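Local structure of hypothetical protein (Bacteroides thetaiotaomicron, 2OMK) at residues D81-S84 with Y89-R92; P75-G80 with V112-S117; E67-G72 with K91-I96. The protein probably transfers a pyrophosphate group from ATP to thiamine, yielding thiamine diphosphate. The protein carries 1 engineered substitution. All blocks are in the same frame, centred on the assembly; numbering follows the deposited sequence.

Overall arrangement
The three contacts show how chemistry can follow depth within one fold. Interaction 2 is the core contact, where buried side chains of strand 77-79 meet a tyrosine of helix 107-117 through apolar packing. Interaction 1 lies at the surface, where a lysine of helix 87-93 packs its methylenes on Gly82 and forms a salt bridge, its hydrogen bond weak, with the preceding loop. Interaction 3 is partly buried and mixes both styles, joining helices 65-70 and 87-93 through an isoleucine, a phenylalanine and a water-bridged arginine. Interactions 1 and 3 share helix 87-93, and Tyr89 packs on Ile69 between them. Ile78 and Ile96 probably hydrogen-bond through their backbones, tying interaction 2 to interaction 3.

Interaction 1 (D81-S84 with Y89-R92); sequences DGDS and YKKR
Lys90 lays its aliphatic chain over the backbone of Gly82, with Lys90 CD 3.7 Å from Gly82 O. The lysine leaves helix 87-93 with CG anti to the backbone N (chi1 -174°) and stays extended beyond it, which carries the ammonium past the glycine to Asp83. There the two side chains run alongside each other and point the same way, and Lys90 NZ reaches Asp83 OD1 at 3.3 Å. The result is a salt bridge between two exposed residues, and its hydrogen bond is weak. The lysine methylenes pass so near Gly82 that a beta carbon at that position would probably crowd Lys90 CE.

The loop side of the contact is organised from within. Asp81 OD1 accepts the backbone N-H of Asp83 at 2.9 Å, the donor standing well above the carboxylate plane. Asp81 O is gripped twice, by Ser84 OG at 2.7 Å and by Ser84 N at 3.2 Å, and these bonds close the short 3-10 turn that holds Asp83 beside the lysine. The carbonyl of Ser84 in turn accepts from Asn66 ND2, linking the turn to helix 65-70.

The pattern of carboxylate and backbone N-H is an Asx turn leading into a 3-10 segment. It lies in the loop between strand 77-79 and helix 87-93, within the beta-alpha-beta crossover to strand 97-98, at the C-terminal end of a parallel strand, where folds of this type often place their active-site loops.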
ATOM      1  N   ASP A  81     -17.374   9.603  12.287  1.00 25.86           N
ATOM      2  CA  ASP A  81     -17.648   9.544  13.717  1.00 27.31           C
ATOM      3  C   ASP A  81     -17.061  10.734  14.475  1.00 27.04           C
ATOM      4  O   ASP A  81     -15.842  10.925  14.498  1.00 27.89           O
ATOM      5  CB  ASP A  81     -17.103   8.230  14.286  1.00 28.36           C
ATOM      6  CG  ASP A  81     -17.637   7.916  15.677  1.00 31.66           C
ATOM      7  OD1 ASP A  81     -18.429   8.719  16.230  1.00 34.02           O
ATOM      8  OD2 ASP A  81     -17.264   6.848  16.216  1.00 35.54           O
ATOM      9  N   GLY A  82     -17.939  11.520  15.096  1.00 26.62           N
ATOM     10  CA  GLY A  82     -17.528  12.620  15.964  1.00 26.18           C
ATOM     11  C   GLY A  82     -16.753  12.139  17.180  1.00 25.89           C
ATOM     12  O   GLY A  82     -15.927  12.871  17.721  1.00 25.36           O
ATOM     13  N   ASP A  83     -17.010  10.901  17.598  1.00 25.88           N
ATOM     14  CA  ASP A  83     -16.323  10.312  18.755  1.00 26.37           C
ATOM     15  C   ASP A  83     -14.828  10.098  18.520  1.00 25.05           C
ATOM     16  O   ASP A  83     -14.070   9.912  19.472  1.00 25.06           O
ATOM     17  CB  ASP A  83     -16.976   8.987  19.167  1.00 27.32           C
ATOM     18  CG  ASP A  83     -18.324   9.172  19.851  1.00 30.90           C
ATOM     19  OD1 ASP A  83     -18.775  10.329  20.041  1.00 34.20           O
ATOM     20  OD2 ASP A  83     -18.937   8.137  20.205  1.00 35.11           O
ATOM     21  N   SER A  84     -14.402  10.128  17.256  1.00 24.06           N
ATOM     22  CA  SER A  84     -12.983   9.981  16.927  1.00 23.27           C
ATOM     23  C   SER A  84     -12.207  11.287  17.128  1.00 23.02           C
ATOM     24  O   SER A  84     -10.976  11.314  17.044  1.00 22.94           O
ATOM     25  CB  SER A  84     -12.808   9.469  15.493  1.00 23.59           C
ATOM     26  OG  SER A  84     -13.225  10.443  14.549  1.00 23.34           O
ATOM     27  N   TYR A  89     -12.337  19.448  20.206  1.00 20.14           N
ATOM     28  CA  TYR A  89     -12.451  19.602  18.752  1.00 19.87           C
ATOM     29  C   TYR A  89     -13.853  19.283  18.258  1.00 18.86           C
ATOM     30  O   TYR A  89     -14.377  19.978  17.385  1.00 18.56           O
ATOM     31  CB  TYR A  89     -11.413  18.741  18.025  1.00 20.00           C
ATOM     32  CG  TYR A  89      -9.979  19.162  18.274  1.00 21.25           C
ATOM     33  CD1 TYR A  89      -9.679  20.396  18.861  1.00 21.90           C
ATOM     34  CD2 TYR A  89      -8.914  18.344  17.885  1.00 22.23           C
ATOM     35  CE1 TYR A  89      -8.365  20.793  19.079  1.00 23.23           C
ATOM     36  CE2 TYR A  89      -7.594  18.737  18.095  1.00 22.15           C
ATOM     37  CZ  TYR A  89      -7.331  19.962  18.694  1.00 23.36           C
ATOM     38  OH  TYR A  89      -6.035  20.367  18.912  1.00 24.06           O
ATOM     39  N   LYS A  90     -14.447  18.231  18.818  1.00 18.90           N
ATOM     40  CA  LYS A  90     -15.836  17.874  18.531  1.00 19.66           C
ATOM     41  C   LYS A  90     -16.760  19.034  18.886  1.00 19.43           C
ATOM     42  O   LYS A  90     -17.674  19.363  18.132  1.00 19.58           O
ATOM     43  CB  LYS A  90     -16.253  16.622  19.311  1.00 19.91           C
ATOM     44  CG  LYS A  90     -17.630  16.111  18.941  1.00 22.63           C
ATOM     45  CD  LYS A  90     -18.102  15.020  19.879  1.00 27.52           C
ATOM     46  CE  LYS A  90     -19.495  14.549  19.493  1.00 32.28           C
ATOM     47  NZ  LYS A  90     -19.944  13.392  20.319  1.00 35.20           N
ATOM     48  N   LYS A  91     -16.498  19.655  20.030  1.00 19.69           N
ATOM     49  CA  LYS A  91     -17.275  20.808  20.480  1.00 20.16           C
ATOM     50  C   LYS A  91     -17.081  22.021  19.563  1.00 20.18           C
ATOM     51  O   LYS A  91     -18.047  22.690  19.192  1.00 20.01           O
ATOM     52  CB  LYS A  91     -16.910  21.165  21.923  1.00 20.63           C
ATOM     53  CG  LYS A  91     -17.863  22.175  22.539  1.00 21.37           C
ATOM     54  CD  LYS A  91     -17.450  22.572  23.939  1.00 22.31           C
ATOM     55  CE  LYS A  91     -18.351  23.688  24.438  1.00 23.42           C
ATOM     56  NZ  LYS A  91     -17.872  24.254  25.732  1.00 24.12           N
ATOM     57  N   ARG A  92     -15.832  22.289  19.190  1.00 19.53           N
ATOM     58  CA  ARG A  92     -15.517  23.380  18.266  1.00 20.19           C
ATOM     59  C   ARG A  92     -16.132  23.200  16.875  1.00 18.48           C
ATOM     60  O   ARG A  92     -16.471  24.186  16.216  1.00 18.45           O
ATOM     61  CB  ARG A  92     -13.999  23.558  18.143  1.00 20.42           C
ATOM     62  CG  ARG A  92     -13.353  24.373  19.261  1.00 22.64           C
ATOM     63  CD  ARG A  92     -11.828  24.364  19.175  1.00 23.31           C
ATOM     64  NE  ARG A  92     -11.326  24.936  17.930  1.00 28.29           N
ATOM     65  CZ  ARG A  92     -10.057  24.883  17.528  1.00 28.59           C
ATOM     66  NH1 ARG A  92      -9.138  24.277  18.273  1.00 29.41           N
ATOM     67  NH2 ARG A  92      -9.709  25.431  16.369  1.00 27.88           N
TER

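Interaction 2 (P75-G80 with V112-S117); sequences PDVIIG and VHYLQS
Val77 and Tyr114 meet through apolar packing, which makes up the greater part of this buried contact. Val77 CG2 sits at the outer end of the phenol, 3.5 Å from Tyr114 OH and, equally snugly, 3.6 Å from Tyr114 CE2. The other valine methyl, CG1, lies farther off over one face of the ring, so both branches of Val77 are turned to the tyrosine, the two side chains meeting at a slant. A second, looser apolar touch involves the base of the tyrosine: Ile79 CD1 stands 4.3 Å from Tyr114 CB. Tyr114 reaches from helix to strand because its CG is anti to the backbone N (chi1 167°), which directs the ring outward from helix 107-117 toward Val77.

The hydrogen bonds stay on each side of the contact. Within the helix, Gln116 N donates to Val112 O at 2.9 Å, while the Gln116 side chain bonds outside the helix, through NE2 to Ser149 O. On the other side, strand 77-79 is bonded through its backbone to strands 58-60 and 97-98, and Asp76 OD2 accepts from Val58 N.

The surroundings continue the hydrocarbon. Leu98 of the adjacent strand touches both Val77 and Tyr114, and Val59 lies against Val77 and Ile79, so the helix packs across one face of the parallel part of the sheet.

Chemically, the meeting of strand and helix is one of dispersion and shape: methyl groups against a ring, with the tyrosine oxygen brought beside a valine methyl. Such a contact probably depends mainly on fit and on the burial of Val77 and Ile79, and the directional bonding is left to each side separately.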
ATOM      1  N   PRO A  75     -10.902  22.652   9.354  1.00 16.14           N
ATOM      2  CA  PRO A  75     -11.594  21.794   8.386  1.00 15.99           C
ATOM      3  C   PRO A  75     -12.856  22.487   7.889  1.00 15.93           C
ATOM      4  O   PRO A  75     -13.454  23.273   8.619  1.00 15.28           O
ATOM      5  CB  PRO A  75     -11.997  20.556   9.203  1.00 16.48           C
ATOM      6  CG  PRO A  75     -11.260  20.631  10.491  1.00 16.40           C
ATOM      7  CD  PRO A  75     -10.873  22.061  10.709  1.00 16.24           C
ATOM      8  N   ASP A  76     -13.236  22.213   6.649  1.00 15.12           N
ATOM      9  CA  ASP A  76     -14.504  22.703   6.118  1.00 15.51           C
ATOM     10  C   ASP A  76     -15.627  21.711   6.390  1.00 14.93           C
ATOM     11  O   ASP A  76     -16.779  22.102   6.636  1.00 14.42           O
ATOM     12  CB  ASP A  76     -14.353  22.999   4.634  1.00 16.44           C
ATOM     13  CG  ASP A  76     -13.384  24.136   4.379  1.00 19.60           C
ATOM     14  OD1 ASP A  76     -13.773  25.307   4.608  1.00 21.38           O
ATOM     15  OD2 ASP A  76     -12.235  23.862   3.965  1.00 19.79           O
ATOM     16  N   VAL A  77     -15.273  20.428   6.353  1.00 13.58           N
ATOM     17  CA  VAL A  77     -16.187  19.329   6.625  1.00 13.76           C
ATOM     18  C   VAL A  77     -15.414  18.244   7.374  1.00 13.29           C
ATOM     19  O   VAL A  77     -14.226  18.001   7.090  1.00 12.95           O
ATOM     20  CB  VAL A  77     -16.773  18.727   5.297  1.00 13.73           C
ATOM     21  CG1 VAL A  77     -17.729  17.553   5.585  1.00 15.63           C
ATOM     22  CG2 VAL A  77     -17.498  19.792   4.484  1.00 16.22           C
ATOM     23  N   ILE A  78     -16.071  17.595   8.329  1.00 12.76           N
ATOM     24  CA  ILE A  78     -15.514  16.394   8.950  1.00 13.30           C
ATOM     25  C   ILE A  78     -16.457  15.240   8.657  1.00 13.90           C
ATOM     26  O   ILE A  78     -17.646  15.323   8.941  1.00 14.14           O
ATOM     27  CB  ILE A  78     -15.301  16.547  10.479  1.00 12.68           C
ATOM     28  CG1 ILE A  78     -14.330  17.693  10.772  1.00 12.58           C
ATOM     29  CG2 ILE A  78     -14.791  15.240  11.101  1.00 13.67           C
ATOM     30  CD1 ILE A  78     -14.241  18.043  12.252  1.00 13.81           C
ATOM     31  N   ILE A  79     -15.920  14.168   8.089  1.00 14.62           N
ATOM     32  CA  ILE A  79     -16.733  13.013   7.721  1.00 17.05           C
ATOM     33  C   ILE A  79     -16.619  11.940   8.788  1.00 18.44           C
ATOM     34  O   ILE A  79     -15.526  11.668   9.287  1.00 19.62           O
ATOM     35  CB  ILE A  79     -16.312  12.423   6.341  1.00 16.58           C
ATOM     36  CG1 ILE A  79     -16.403  13.480   5.246  1.00 17.05           C
ATOM     37  CG2 ILE A  79     -17.143  11.174   5.987  1.00 18.13           C
ATOM     38  CD1 ILE A  79     -17.804  13.816   4.773  1.00 19.71           C
ATOM     39  N   GLY A  80     -17.756  11.350   9.143  1.00 19.48           N
ATOM     40  CA  GLY A  80     -17.772  10.159   9.985  1.00 22.57           C
ATOM     41  C   GLY A  80     -18.028  10.408  11.456  1.00 24.17           C
ATOM     42  O   GLY A  80     -18.789  11.304  11.828  1.00 24.78           O
ATOM     43  N   VAL A 112     -15.705  11.433  -0.861  1.00  9.84           N
ATOM     44  CA  VAL A 112     -15.820  11.572  -2.321  1.00 10.39           C
ATOM     45  C   VAL A 112     -17.279  11.769  -2.722  1.00 10.37           C
ATOM     46  O   VAL A 112     -17.606  12.662  -3.516  1.00 10.74           O
ATOM     47  CB  VAL A 112     -15.195  10.364  -3.068  1.00  9.72           C
ATOM     48  CG1 VAL A 112     -15.466  10.441  -4.583  1.00 10.97           C
ATOM     49  CG2 VAL A 112     -13.689  10.323  -2.818  1.00 10.41           C
ATOM     50  N   HIS A 113     -18.155  10.958  -2.141  1.00 11.33           N
ATOM     51  CA  HIS A 113     -19.582  11.025  -2.446  1.00 13.05           C
ATOM     52  C   HIS A 113     -20.193  12.367  -2.020  1.00 13.40           C
ATOM     53  O   HIS A 113     -20.988  12.953  -2.759  1.00 13.84           O
ATOM     54  CB  HIS A 113     -20.305   9.839  -1.803  1.00 13.84           C
ATOM     55  CG  HIS A 113     -19.967   8.522  -2.425  1.00 16.84           C
ATOM     56  ND1 HIS A 113     -20.544   7.337  -2.021  1.00 20.03           N
ATOM     57  CD2 HIS A 113     -19.122   8.204  -3.436  1.00 19.35           C
ATOM     58  CE1 HIS A 113     -20.070   6.346  -2.755  1.00 20.29           C
ATOM     59  NE2 HIS A 113     -19.202   6.843  -3.618  1.00 21.51           N
ATOM     60  N   TYR A 114     -19.798  12.861  -0.848  1.00 13.45           N
ATOM     61  CA  TYR A 114     -20.212  14.197  -0.401  1.00 14.32           C
ATOM     62  C   TYR A 114     -19.815  15.284  -1.410  1.00 14.17           C
ATOM     63  O   TYR A 114     -20.630  16.133  -1.781  1.00 14.24           O
ATOM     64  CB  TYR A 114     -19.650  14.529   0.988  1.00 15.91           C
ATOM     65  CG  TYR A 114     -19.785  15.999   1.331  1.00 16.51           C
ATOM     66  CD1 TYR A 114     -21.001  16.521   1.771  1.00 18.52           C
ATOM     67  CD2 TYR A 114     -18.708  16.874   1.181  1.00 18.34           C
ATOM     68  CE1 TYR A 114     -21.137  17.874   2.074  1.00 19.75           C
ATOM     69  CE2 TYR A 114     -18.836  18.224   1.473  1.00 18.93           C
ATOM     70  CZ  TYR A 114     -20.052  18.714   1.926  1.00 19.42           C
ATOM     71  OH  TYR A 114     -20.183  20.057   2.219  1.00 21.55           O
ATOM     72  N   LEU A 115     -18.561  15.258  -1.843  1.00 13.32           N
ATOM     73  CA  LEU A 115     -18.065  16.246  -2.794  1.00 14.12           C
ATOM     74  C   LEU A 115     -18.779  16.143  -4.145  1.00 14.87           C
ATOM     75  O   LEU A 115     -19.156  17.160  -4.742  1.00 14.67           O
ATOM     76  CB  LEU A 115     -16.540  16.136  -2.940  1.00 13.04           C
ATOM     77  CG  LEU A 115     -15.777  16.610  -1.693  1.00 12.91           C
ATOM     78  CD1 LEU A 115     -14.296  16.234  -1.742  1.00 11.63           C
ATOM     79  CD2 LEU A 115     -15.928  18.108  -1.493  1.00 13.44           C
ATOM     80  N   GLN A 116     -19.003  14.917  -4.607  1.00 15.51           N
ATOM     81  CA  GLN A 116     -19.733  14.702  -5.848  1.00 17.86           C
ATOM     82  C   GLN A 116     -21.154  15.289  -5.802  1.00 18.56           C
ATOM     83  O   GLN A 116     -21.591  15.913  -6.769  1.00 18.97           O
ATOM     84  CB  GLN A 116     -19.780  13.219  -6.210  1.00 18.11           C
ATOM     85  CG  GLN A 116     -20.279  12.971  -7.625  1.00 20.83           C
ATOM     86  CD  GLN A 116     -20.072  11.537  -8.053  1.00 24.53           C
ATOM     87  OE1 GLN A 116     -20.153  10.620  -7.236  1.00 28.44           O
ATOM     88  NE2 GLN A 116     -19.800  11.334  -9.340  1.00 26.08           N
ATOM     89  N   SER A 117     -21.860  15.098  -4.690  0.50 18.75           N
ATOM     90  CA  SER A 117     -23.221  15.637  -4.540  0.50 19.23           C
ATOM     91  C   SER A 117     -23.227  17.166  -4.551  0.50 19.63           C
ATOM     92  O   SER A 117     -24.223  17.795  -4.913  0.50 19.91           O
ATOM     93  CB  SER A 117     -23.877  15.115  -3.260  0.50 19.16           C
ATOM     94  OG  SER A 117     -23.254  15.649  -2.108  0.50 18.64           O
TER

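Interaction 3 (E67-G72 with K91-I96); sequences EYISRG and KRFSSI
Ile69 is the central residue here, dividing its branches between Phe93 and Arg92 of segment 91-96. Its CD1 lies 3.6 Å from Phe93 CD1 and meets the ring obliquely, while Ile69 CG1 follows at 3.9 Å from Phe93 CE1. The other branch, with CG2 anti to the backbone N, turns to the arginine and rests over one face of the guanidinium, 3.6 Å from Ile69 CG2 to Arg92 NH1. Ile69 runs antiparallel to, and alongside, each of its two partners.

Arg92 bends at chi3 (61°), which brings its flat end back over the isoleucine. The guanidinium then works in two ways: its face accepts a methyl, and its edge holds two waters in plane, water 1 lying 3.0 Å from Arg92 NH2 and water 2 lying 3.0 Å from Arg92 NH1. Both waters donate to Ile69 O, which also receives Gly72 N at 2.8 Å, so one carbonyl takes part in the Schellman motif closing helix 65-70 and in the bridge to Arg92. An alanine in place of Ile69 would remove both branches and would probably open a gap beside Phe93 while leaving the Arg92 guanidinium without its methyl support and freer to turn.

Around this junction the packing spreads to both helices and the sheet. Tyr89, about one turn before Phe93 on helix 87-93, lies against Ile69 and Ser70, and Pro75 touches Ile69 from the loop before strand 77-79. Phe93 and Ile96 touch Ile78 of strand 77-79, placing helices 65-70 and 87-93 side by side next to that strand.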
ATOM      1  N   GLU A  67      -5.102  16.053  13.957  1.00 16.05           N
ATOM      2  CA  GLU A  67      -3.803  16.665  13.648  1.00 15.92           C
ATOM      3  C   GLU A  67      -3.964  17.970  12.865  1.00 15.17           C
ATOM      4  O   GLU A  67      -3.254  18.951  13.120  1.00 15.01           O
ATOM      5  CB  GLU A  67      -2.847  15.709  12.920  1.00 16.74           C
ATOM      6  CG  GLU A  67      -1.494  16.396  12.623  1.00 20.44           C
ATOM      7  CD  GLU A  67      -0.317  15.446  12.512  1.00 25.25           C
ATOM      8  OE1 GLU A  67      -0.511  14.222  12.661  1.00 26.47           O
ATOM      9  OE2 GLU A  67       0.812  15.943  12.270  1.00 28.33           O
ATOM     10  N   TYR A  68      -4.920  17.988  11.940  1.00 13.49           N
ATOM     11  CA  TYR A  68      -5.192  19.168  11.142  1.00 13.98           C
ATOM     12  C   TYR A  68      -5.516  20.369  12.035  1.00 14.19           C
ATOM     13  O   TYR A  68      -4.914  21.445  11.898  1.00 13.90           O
ATOM     14  CB  TYR A  68      -6.338  18.886  10.159  1.00 13.93           C
ATOM     15  CG  TYR A  68      -6.412  19.871   9.022  1.00 14.74           C
ATOM     16  CD1 TYR A  68      -5.316  20.077   8.184  1.00 15.47           C
ATOM     17  CD2 TYR A  68      -7.578  20.598   8.772  1.00 13.36           C
ATOM     18  CE1 TYR A  68      -5.369  20.983   7.133  1.00 14.30           C
ATOM     19  CE2 TYR A  68      -7.644  21.501   7.705  1.00 14.20           C
ATOM     20  CZ  TYR A  68      -6.530  21.692   6.902  1.00 13.35           C
ATOM     21  OH  TYR A  68      -6.565  22.583   5.855  1.00 16.74           O
ATOM     22  N   ILE A  69      -6.449  20.162  12.962  1.00 15.15           N
ATOM     23  CA  ILE A  69      -6.850  21.205  13.916  1.00 16.16           C
ATOM     24  C   ILE A  69      -5.705  21.618  14.857  1.00 17.30           C
ATOM     25  O   ILE A  69      -5.491  22.810  15.102  1.00 17.95           O
ATOM     26  CB  ILE A  69      -8.078  20.754  14.730  1.00 16.51           C
ATOM     27  CG1 ILE A  69      -9.273  20.525  13.795  1.00 14.88           C
ATOM     28  CG2 ILE A  69      -8.418  21.800  15.808  1.00 15.88           C
ATOM     29  CD1 ILE A  69     -10.427  19.742  14.427  1.00 15.08           C
ATOM     30  N   SER A  70      -4.973  20.631  15.364  1.00 19.03           N
ATOM     31  CA  SER A  70      -3.855  20.875  16.283  1.00 20.60           C
ATOM     32  C   SER A  70      -2.742  21.722  15.657  1.00 20.63           C
ATOM     33  O   SER A  70      -2.017  22.421  16.366  1.00 20.33           O
ATOM     34  CB  SER A  70      -3.285  19.555  16.790  1.00 21.27           C
ATOM     35  OG  SER A  70      -2.461  18.962  15.802  1.00 24.46           O
ATOM     36  N   ARG A  71      -2.608  21.645  14.332  1.00 20.20           N
ATOM     37  CA  ARG A  71      -1.628  22.438  13.591  1.00 20.38           C
ATOM     38  C   ARG A  71      -2.184  23.815  13.231  1.00 19.68           C
ATOM     39  O   ARG A  71      -1.540  24.598  12.524  1.00 20.19           O
ATOM     40  CB  ARG A  71      -1.148  21.685  12.338  1.00 20.08           C
ATOM     41  CG  ARG A  71      -0.306  20.447  12.654  1.00 21.01           C
ATOM     42  CD  ARG A  71       0.108  19.724  11.379  1.00 22.08           C
ATOM     43  NE  ARG A  71       1.144  18.715  11.604  1.00 25.80           N
ATOM     44  CZ  ARG A  71       2.456  18.964  11.614  1.00 29.32           C
ATOM     45  NH1 ARG A  71       2.920  20.201  11.435  1.00 29.08           N
ATOM     46  NH2 ARG A  71       3.313  17.971  11.818  1.00 29.20           N
ATOM     47  N   GLY A  72      -3.388  24.102  13.723  1.00 19.12           N
ATOM     48  CA  GLY A  72      -3.982  25.426  13.595  1.00 18.66           C
ATOM     49  C   GLY A  72      -4.863  25.616  12.380  1.00 17.92           C
ATOM     50  O   GLY A  72      -5.265  26.737  12.070  1.00 17.70           O
ATOM     51  N   LYS A  91     -16.498  19.655  20.030  1.00 19.69           N
ATOM     52  CA  LYS A  91     -17.275  20.808  20.480  1.00 20.16           C
ATOM     53  C   LYS A  91     -17.081  22.021  19.563  1.00 20.18           C
ATOM     54  O   LYS A  91     -18.047  22.690  19.192  1.00 20.01           O
ATOM     55  CB  LYS A  91     -16.910  21.165  21.923  1.00 20.63           C
ATOM     56  CG  LYS A  91     -17.863  22.175  22.539  1.00 21.37           C
ATOM     57  CD  LYS A  91     -17.450  22.572  23.939  1.00 22.31           C
ATOM     58  CE  LYS A  91     -18.351  23.688  24.438  1.00 23.42           C
ATOM     59  NZ  LYS A  91     -17.872  24.254  25.732  1.00 24.12           N
ATOM     60  N   ARG A  92     -15.832  22.289  19.190  1.00 19.53           N
ATOM     61  CA  ARG A  92     -15.517  23.380  18.266  1.00 20.19           C
ATOM     62  C   ARG A  92     -16.132  23.200  16.875  1.00 18.48           C
ATOM     63  O   ARG A  92     -16.471  24.186  16.216  1.00 18.45           O
ATOM     64  CB  ARG A  92     -13.999  23.558  18.143  1.00 20.42           C
ATOM     65  CG  ARG A  92     -13.353  24.373  19.261  1.00 22.64           C
ATOM     66  CD  ARG A  92     -11.828  24.364  19.175  1.00 23.31           C
ATOM     67  NE  ARG A  92     -11.326  24.936  17.930  1.00 28.29           N
ATOM     68  CZ  ARG A  92     -10.057  24.883  17.528  1.00 28.59           C
ATOM     69  NH1 ARG A  92      -9.138  24.277  18.273  1.00 29.41           N
ATOM     70  NH2 ARG A  92      -9.709  25.431  16.369  1.00 27.88           N
ATOM     71  N   PHE A  93     -16.283  21.952  16.432  1.00 17.47           N
ATOM     72  CA  PHE A  93     -16.669  21.684  15.039  1.00 16.89           C
ATOM     73  C   PHE A  93     -17.902  20.789  14.851  1.00 17.51           C
ATOM     74  O   PHE A  93     -18.093  20.198  13.782  1.00 17.19           O
ATOM     75  CB  PHE A  93     -15.464  21.129  14.258  1.00 16.54           C
ATOM     76  CG  PHE A  93     -14.347  22.115  14.097  1.00 14.80           C
ATOM     77  CD1 PHE A  93     -13.208  22.026  14.883  1.00 15.97           C
ATOM     78  CD2 PHE A  93     -14.440  23.142  13.164  1.00 15.26           C
ATOM     79  CE1 PHE A  93     -12.169  22.949  14.740  1.00 14.93           C
ATOM     80  CE2 PHE A  93     -13.413  24.064  13.012  1.00 16.48           C
ATOM     81  CZ  PHE A  93     -12.271  23.965  13.802  1.00 16.13           C
ATOM     82  N   SER A  94     -18.760  20.717  15.869  1.00 17.41           N
ATOM     83  CA  SER A  94     -19.896  19.793  15.835  1.00 18.14           C
ATOM     84  C   SER A  94     -20.795  20.002  14.623  1.00 18.71           C
ATOM     85  O   SER A  94     -21.336  19.034  14.077  1.00 19.38           O
ATOM     86  CB  SER A  94     -20.722  19.893  17.123  1.00 18.61           C
ATOM     87  OG  SER A  94     -21.361  21.154  17.205  1.00 19.56           O
ATOM     88  N   SER A  95     -20.940  21.255  14.199  1.00 18.58           N
ATOM     89  CA  SER A  95     -21.881  21.607  13.140  1.00 19.20           C
ATOM     90  C   SER A  95     -21.396  21.265  11.724  1.00 19.22           C
ATOM     91  O   SER A  95     -22.171  21.343  10.768  1.00 19.01           O
ATOM     92  CB  SER A  95     -22.279  23.091  13.238  1.00 19.63           C
ATOM     93  OG  SER A  95     -21.153  23.944  13.102  1.00 21.37           O
ATOM     94  N   ILE A  96     -20.125  20.887  11.589  1.00 18.50           N
ATOM     95  CA  ILE A  96     -19.587  20.488  10.277  1.00 17.74           C
ATOM     96  C   ILE A  96     -19.270  18.990  10.187  1.00 17.91           C
ATOM     97  O   ILE A  96     -18.655  18.541   9.217  1.00 17.33           O
ATOM     98  CB  ILE A  96     -18.350  21.325   9.848  1.00 17.36           C
ATOM     99  CG1 ILE A  96     -17.181  21.137  10.829  1.00 17.27           C
ATOM    100  CG2 ILE A  96     -18.727  22.796   9.644  1.00 17.42           C
ATOM    101  CD1 ILE A  96     -15.805  21.464  10.238  1.00 17.16           C
TER
HETATM  102  O   HOH W   1      -7.326  25.034  14.668  1.00 29.41           O
HETATM  103  O   HOH W   2      -6.357  24.417  17.239  1.00 35.67           O